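Long-range contacts in pyroglutatmate porin OpdO (Pseudomonas aeruginosa, PDB 3SZV), which probably forms an outer-membrane channel of the OprD porin family, through which small carboxylates such as pyroglutamate are thought to pass: residues S26-N31 with G53-L58; I74-F79 with L141-F146. One frame throughout, in Å; residues are numbered along the deposited sequence.

Contact 1 of 2, residues S26-N31 with G53-L58; sequences SLELRN and GFLLRL. With C8E ((hydroxyethyloxy)tri(ethyloxy)octane), chain C.
Two adjacent strands of the porin's antiparallel barrel wall, the arms of a beta hairpin, meet where Ser26 pairs with Arg57, Glu28 with Leu55 and Arg30 with Gly53 as hydrogen-bonded pairs. The bonds are of ordinary length, as in Glu28 N to Leu55 O (2.8 Å), and the strand directions lie 164° apart. On the face carrying Glu28, Leu55 and Arg57, charges cluster. Glu28 CG is anti to the backbone N (chi1 179°), and the extended chain ends in OE1, whose anti lone pair takes Arg57 NH1 at 3.0 Å, with carboxylate and guanidinium nearly coplanar. Glu28 OE2 receives Arg30 NE at 2.6 Å from above the carboxylate plane. One carboxylate thus links two arginines, probably easing the repulsion between Arg30 NH2 and Arg57 NH2, 3.9 Å apart. Leu55 CD2 lies 3.9 Å above the Arg30 guanidinium plane. Water 1 bridges Ser26 OG, Leu55 O and Arg57 NH1. On the opposite face Leu29 CD1 touches Phe54 CD1 (3.8 Å), while detergent atom C19 sits 3.6 Å above the Phe54 ring centre, consistent with a membrane-facing surface. Strand 387-399 flanks residues 26-31, strand 67-81 flanks residues 53-58, and Asp138 gives Arg30 a second acidic partner.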
# COMPACT_ATOMS: atom_id res chain seq x y z
N SER A 26 3.81 -20.14 -4.48
CA SER A 26 2.36 -20.08 -4.51
C SER A 26 1.87 -19.57 -5.85
O SER A 26 2.60 -18.89 -6.59
CB SER A 26 1.85 -19.18 -3.39
OG SER A 26 2.25 -17.83 -3.61
N LEU A 27 0.63 -19.89 -6.17
CA LEU A 27 -0.00 -19.36 -7.37
C LEU A 27 -1.30 -18.69 -6.99
O LEU A 27 -2.14 -19.30 -6.30
CB LEU A 27 -0.27 -20.47 -8.38
CG LEU A 27 -1.07 -20.06 -9.61
CD1 LEU A 27 -0.30 -19.03 -10.42
CD2 LEU A 27 -1.39 -21.29 -10.46
N GLU A 28 -1.47 -17.45 -7.41
CA GLU A 28 -2.73 -16.75 -7.17
C GLU A 28 -3.45 -16.47 -8.48
O GLU A 28 -2.84 -16.06 -9.47
CB GLU A 28 -2.51 -15.44 -6.40
CG GLU A 28 -3.82 -14.69 -6.16
CD GLU A 28 -3.62 -13.34 -5.50
OE1 GLU A 28 -2.47 -12.98 -5.20
OE2 GLU A 28 -4.63 -12.65 -5.28
N LEU A 29 -4.76 -16.72 -8.49
CA LEU A 29 -5.60 -16.38 -9.63
C LEU A 29 -6.48 -15.22 -9.22
O LEU A 29 -7.04 -15.22 -8.13
CB LEU A 29 -6.49 -17.56 -10.01
CG LEU A 29 -5.93 -18.65 -10.93
CD1 LEU A 29 -4.49 -19.01 -10.60
CD2 LEU A 29 -6.82 -19.89 -10.88
N ARG A 30 -6.60 -14.22 -10.09
CA ARG A 30 -7.45 -13.07 -9.82
C ARG A 30 -8.30 -12.77 -11.02
O ARG A 30 -7.80 -12.66 -12.13
CB ARG A 30 -6.62 -11.84 -9.52
CG ARG A 30 -5.93 -11.87 -8.21
CD ARG A 30 -5.37 -10.50 -7.95
NE ARG A 30 -4.43 -10.53 -6.85
CZ ARG A 30 -3.67 -9.50 -6.50
NH1 ARG A 30 -3.76 -8.36 -7.17
NH2 ARG A 30 -2.85 -9.62 -5.48
N ASN A 31 -9.59 -12.61 -10.79
CA ASN A 31 -10.50 -12.20 -11.83
C ASN A 31 -11.10 -10.88 -11.37
O ASN A 31 -11.71 -10.81 -10.30
CB ASN A 31 -11.57 -13.27 -12.05
CG ASN A 31 -12.45 -12.96 -13.24
OD1 ASN A 31 -13.48 -12.30 -13.10
ND2 ASN A 31 -12.05 -13.41 -14.42
N GLY A 53 -5.96 -12.50 -14.12
CA GLY A 53 -4.56 -12.42 -13.77
C GLY A 53 -4.04 -13.68 -13.10
O GLY A 53 -4.79 -14.43 -12.48
N PHE A 54 -2.73 -13.89 -13.23
CA PHE A 54 -2.04 -15.00 -12.58
C PHE A 54 -0.81 -14.42 -11.92
O PHE A 54 -0.10 -13.62 -12.52
CB PHE A 54 -1.61 -16.05 -13.60
CG PHE A 54 -2.76 -16.64 -14.38
CD1 PHE A 54 -3.33 -17.84 -14.00
CD2 PHE A 54 -3.26 -15.99 -15.49
CE1 PHE A 54 -4.39 -18.39 -14.71
CE2 PHE A 54 -4.32 -16.52 -16.21
CZ PHE A 54 -4.88 -17.72 -15.82
N LEU A 55 -0.56 -14.84 -10.69
CA LEU A 55 0.59 -14.37 -9.94
C LEU A 55 1.33 -15.57 -9.36
O LEU A 55 0.80 -16.26 -8.50
CB LEU A 55 0.15 -13.44 -8.81
CG LEU A 55 -0.66 -12.21 -9.24
CD1 LEU A 55 -2.16 -12.50 -9.37
CD2 LEU A 55 -0.43 -11.11 -8.22
N LEU A 56 2.54 -15.81 -9.86
CA LEU A 56 3.36 -16.91 -9.36
C LEU A 56 4.45 -16.32 -8.48
O LEU A 56 5.23 -15.48 -8.93
CB LEU A 56 3.98 -17.65 -10.54
CG LEU A 56 4.90 -18.81 -10.17
CD1 LEU A 56 4.09 -19.99 -9.62
CD2 LEU A 56 5.71 -19.26 -11.38
N ARG A 57 4.49 -16.73 -7.22
CA ARG A 57 5.47 -16.23 -6.27
C ARG A 57 6.42 -17.35 -5.83
O ARG A 57 5.97 -18.39 -5.38
CB ARG A 57 4.76 -15.65 -5.04
CG ARG A 57 3.92 -14.40 -5.32
CD ARG A 57 3.11 -13.99 -4.09
NE ARG A 57 2.37 -12.74 -4.27
CZ ARG A 57 1.08 -12.65 -4.59
NH1 ARG A 57 0.36 -13.75 -4.78
NH2 ARG A 57 0.51 -11.46 -4.72
N LEU A 58 7.72 -17.14 -6.00
CA LEU A 58 8.70 -18.08 -5.48
C LEU A 58 9.60 -17.35 -4.50
O LEU A 58 10.10 -16.26 -4.78
CB LEU A 58 9.55 -18.69 -6.59
CG LEU A 58 10.68 -19.58 -6.05
CD1 LEU A 58 10.63 -20.99 -6.64
CD2 LEU A 58 12.05 -18.94 -6.28
C1 C8E C . 10.56 -10.07 -23.35
C2 C8E C . 10.00 -11.09 -22.37
C3 C8E C . 11.03 -11.47 -21.32
C4 C8E C . 10.65 -12.77 -20.62
C5 C8E C . 9.30 -12.64 -19.93
C6 C8E C . 8.86 -13.92 -19.22
C7 C8E C . 7.50 -13.73 -18.56
C8 C8E C . 7.14 -14.85 -17.59
O9 C8E C . 5.81 -14.68 -17.11
C10 C8E C . 5.40 -15.74 -16.25
C11 C8E C . 3.96 -15.54 -15.78
O12 C8E C . 3.57 -16.59 -14.90
C13 C8E C . 2.39 -16.31 -14.18
C16 C8E C . -0.16 -19.38 -14.91
C17 C8E C . 0.07 -19.85 -16.34
O18 C8E C . -1.16 -20.21 -16.94
C19 C8E C . -1.85 -19.10 -17.45
C20 C8E C . -1.47 -18.90 -18.91
O21 C8E C . -2.62 -18.98 -19.72
O HOH W 1 1.14 -16.16 -5.63

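Contact 2 of 2, residues I74-F79 with L141-F146; sequences IGLLGF and LLPELF. With C8E ((hydroxyethyloxy)tri(ethyloxy)octane), chain C.
Leu76 meets Leu142, Pro143 and Leu145 where an inward-folded segment, residues 141-146, packs against residues 74-79 of barrel strand 67-81. No hydrogen bond joins the two segments, so the evidence for the contact is a row of apolar approaches. From CB, which points toward the folded segment, the Leu76 chain runs to CG, placed anti to the carbonyl carbon and beside the backbone N (chi1 -59°). There it forks. Leu76 CD1 reaches Leu145 CD1 tip to tip at 4.1 Å; Leu76 CD2 meets the Pro143 ring, with Pro143 CD at 3.8 Å and CG slightly farther, and also approaches Leu142 CD2 at 4.2 Å. One isobutyl group therefore touches Leu142, Pro143 and Leu145, all of which point toward the strand, while Glu144 among them points away. Ile74 extends the row: its CD1 lies 4.3 Å from Pro143 CG, and its CG2 faces Leu145 CD1. At the other end the strand offers backbone instead of side chain. Leu142 CD1 rests 3.8 Å from Gly78 N, and Leu141 CD2 comes to 4.0 Å from Gly78 CA, both directly against the backbone of a residue without a side chain. Leu77 points the other way, and its CD2 lies 3.4 Å from detergent atom C20, consistent with that side of the strand facing detergent, and so probably the membrane. The directions of the two touching parts differ by 142°, so they run roughly antiparallel. Residues 74-79 are held by backbone bonds to Phe54 and Leu56 of strand 49-59 and to Tyr106, Lys108 and Gly110 of strand 106-117, while Lys170 of strand 159-170 bonds to Pro143 O and touches both Leu76 and Leu145.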
# COMPACT_ATOMS: atom_id res chain seq x y z
N ILE A 74 8.89 -13.21 -9.02
CA ILE A 74 7.45 -13.01 -9.18
C ILE A 74 7.11 -13.05 -10.67
O ILE A 74 7.73 -12.36 -11.47
CB ILE A 74 6.95 -11.71 -8.52
CG1 ILE A 74 5.43 -11.62 -8.66
CG2 ILE A 74 7.65 -10.48 -9.09
CD1 ILE A 74 4.78 -10.62 -7.73
N GLY A 75 6.16 -13.90 -11.03
CA GLY A 75 5.68 -13.99 -12.39
C GLY A 75 4.27 -13.45 -12.44
O GLY A 75 3.39 -13.89 -11.69
N LEU A 76 4.05 -12.49 -13.33
CA LEU A 76 2.76 -11.83 -13.47
C LEU A 76 2.26 -12.02 -14.89
O LEU A 76 3.01 -11.87 -15.85
CB LEU A 76 2.90 -10.34 -13.21
CG LEU A 76 3.44 -9.93 -11.84
CD1 LEU A 76 3.65 -8.43 -11.79
CD2 LEU A 76 2.50 -10.40 -10.74
N LEU A 77 0.97 -12.33 -15.02
CA LEU A 77 0.38 -12.47 -16.34
C LEU A 77 -1.04 -11.97 -16.24
O LEU A 77 -1.79 -12.39 -15.36
CB LEU A 77 0.41 -13.94 -16.79
CG LEU A 77 -0.27 -14.27 -18.11
CD1 LEU A 77 0.40 -13.53 -19.25
CD2 LEU A 77 -0.21 -15.78 -18.35
N GLY A 78 -1.40 -11.06 -17.14
CA GLY A 78 -2.75 -10.56 -17.17
C GLY A 78 -3.25 -10.45 -18.59
O GLY A 78 -2.48 -10.22 -19.53
N PHE A 79 -4.55 -10.62 -18.76
CA PHE A 79 -5.16 -10.33 -20.04
C PHE A 79 -6.60 -9.87 -19.88
O PHE A 79 -7.32 -10.32 -18.98
CB PHE A 79 -5.06 -11.51 -21.01
CG PHE A 79 -5.46 -12.83 -20.42
CD1 PHE A 79 -4.51 -13.67 -19.86
CD2 PHE A 79 -6.78 -13.25 -20.46
CE1 PHE A 79 -4.88 -14.89 -19.33
CE2 PHE A 79 -7.15 -14.47 -19.93
CZ PHE A 79 -6.20 -15.30 -19.36
N LEU A 141 -5.54 -5.53 -10.72
CA LEU A 141 -5.34 -6.92 -11.13
C LEU A 141 -3.98 -7.47 -10.72
O LEU A 141 -3.88 -8.60 -10.21
CB LEU A 141 -5.50 -7.04 -12.65
CG LEU A 141 -5.45 -8.48 -13.17
CD1 LEU A 141 -6.73 -9.24 -12.82
CD2 LEU A 141 -5.19 -8.53 -14.66
N LEU A 142 -2.93 -6.70 -10.99
CA LEU A 142 -1.56 -7.12 -10.74
C LEU A 142 -0.84 -6.03 -9.97
O LEU A 142 -1.15 -4.84 -10.11
CB LEU A 142 -0.84 -7.40 -12.07
CG LEU A 142 -1.47 -8.49 -12.93
CD1 LEU A 142 -0.86 -8.52 -14.32
CD2 LEU A 142 -1.35 -9.87 -12.27
N PRO A 143 0.11 -6.41 -9.11
CA PRO A 143 0.72 -5.41 -8.22
C PRO A 143 1.63 -4.40 -8.91
O PRO A 143 2.27 -4.71 -9.94
CB PRO A 143 1.54 -6.27 -7.25
CG PRO A 143 1.78 -7.57 -8.00
CD PRO A 143 0.55 -7.78 -8.82
N GLU A 144 1.71 -3.20 -8.35
CA GLU A 144 2.80 -2.29 -8.65
C GLU A 144 4.12 -2.90 -8.13
O GLU A 144 4.15 -3.54 -7.08
CB GLU A 144 2.54 -0.94 -7.97
CG GLU A 144 3.61 0.12 -8.23
CD GLU A 144 3.35 1.41 -7.48
OE1 GLU A 144 2.66 1.39 -6.46
OE2 GLU A 144 3.84 2.48 -7.93
N LEU A 145 5.22 -2.70 -8.87
CA LEU A 145 6.55 -3.09 -8.41
C LEU A 145 7.47 -1.89 -8.51
O LEU A 145 7.29 -1.02 -9.37
CB LEU A 145 7.13 -4.23 -9.26
CG LEU A 145 6.37 -5.54 -9.27
CD1 LEU A 145 6.97 -6.49 -10.28
CD2 LEU A 145 6.36 -6.15 -7.88
N PHE A 146 8.45 -1.82 -7.61
CA PHE A 146 9.54 -0.88 -7.77
C PHE A 146 10.81 -1.65 -8.11
O PHE A 146 10.95 -2.82 -7.74
CB PHE A 146 9.78 -0.09 -6.48
CG PHE A 146 8.58 0.67 -6.02
CD1 PHE A 146 8.00 0.40 -4.78
CD2 PHE A 146 8.04 1.68 -6.81
CE1 PHE A 146 6.89 1.12 -4.34
CE2 PHE A 146 6.92 2.41 -6.37
CZ PHE A 146 6.35 2.11 -5.13
C1 C8E C . 10.56 -10.07 -23.35
C2 C8E C . 10.00 -11.09 -22.37
C3 C8E C . 11.03 -11.47 -21.32
C4 C8E C . 10.65 -12.77 -20.62
C5 C8E C . 9.30 -12.64 -19.93
C6 C8E C . 8.86 -13.92 -19.22
C7 C8E C . 7.50 -13.73 -18.56
C8 C8E C . 7.14 -14.85 -17.59
O9 C8E C . 5.81 -14.68 -17.11
C10 C8E C . 5.40 -15.74 -16.25
C11 C8E C . 3.96 -15.54 -15.78
O12 C8E C . 3.57 -16.59 -14.90
C13 C8E C . 2.39 -16.31 -14.18
C16 C8E C . -0.16 -19.38 -14.91
C17 C8E C . 0.07 -19.85 -16.34
O18 C8E C . -1.16 -20.21 -16.94
C19 C8E C . -1.85 -19.10 -17.45
C20 C8E C . -1.47 -18.90 -18.91
O21 C8E C . -2.62 -18.98 -19.72

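Overall arrangement
Contact 1 closes before contact 2 opens along the chain, and their centres lie 9 Å apart on the same side of the chain's centre. Strands 49-59 and 67-81 are neighbours in the barrel wall, joined by probable hydrogen bonds Phe54 N to Leu77 O and Leu56 O to Gly75 N, both 2.8 Å. Contact 1 is strand pairing within the wall, whereas contact 2 fastens a folded-in segment to its inner side. There Leu55 CD2 packs 3.5 Å from Pro143 CD. Both touch the same C8E on the outer side, while the inner side carries contact 1's charges and contact 2's apolar packing. The fastened segment probably helps narrow the channel, as inward-folded loops do in this family.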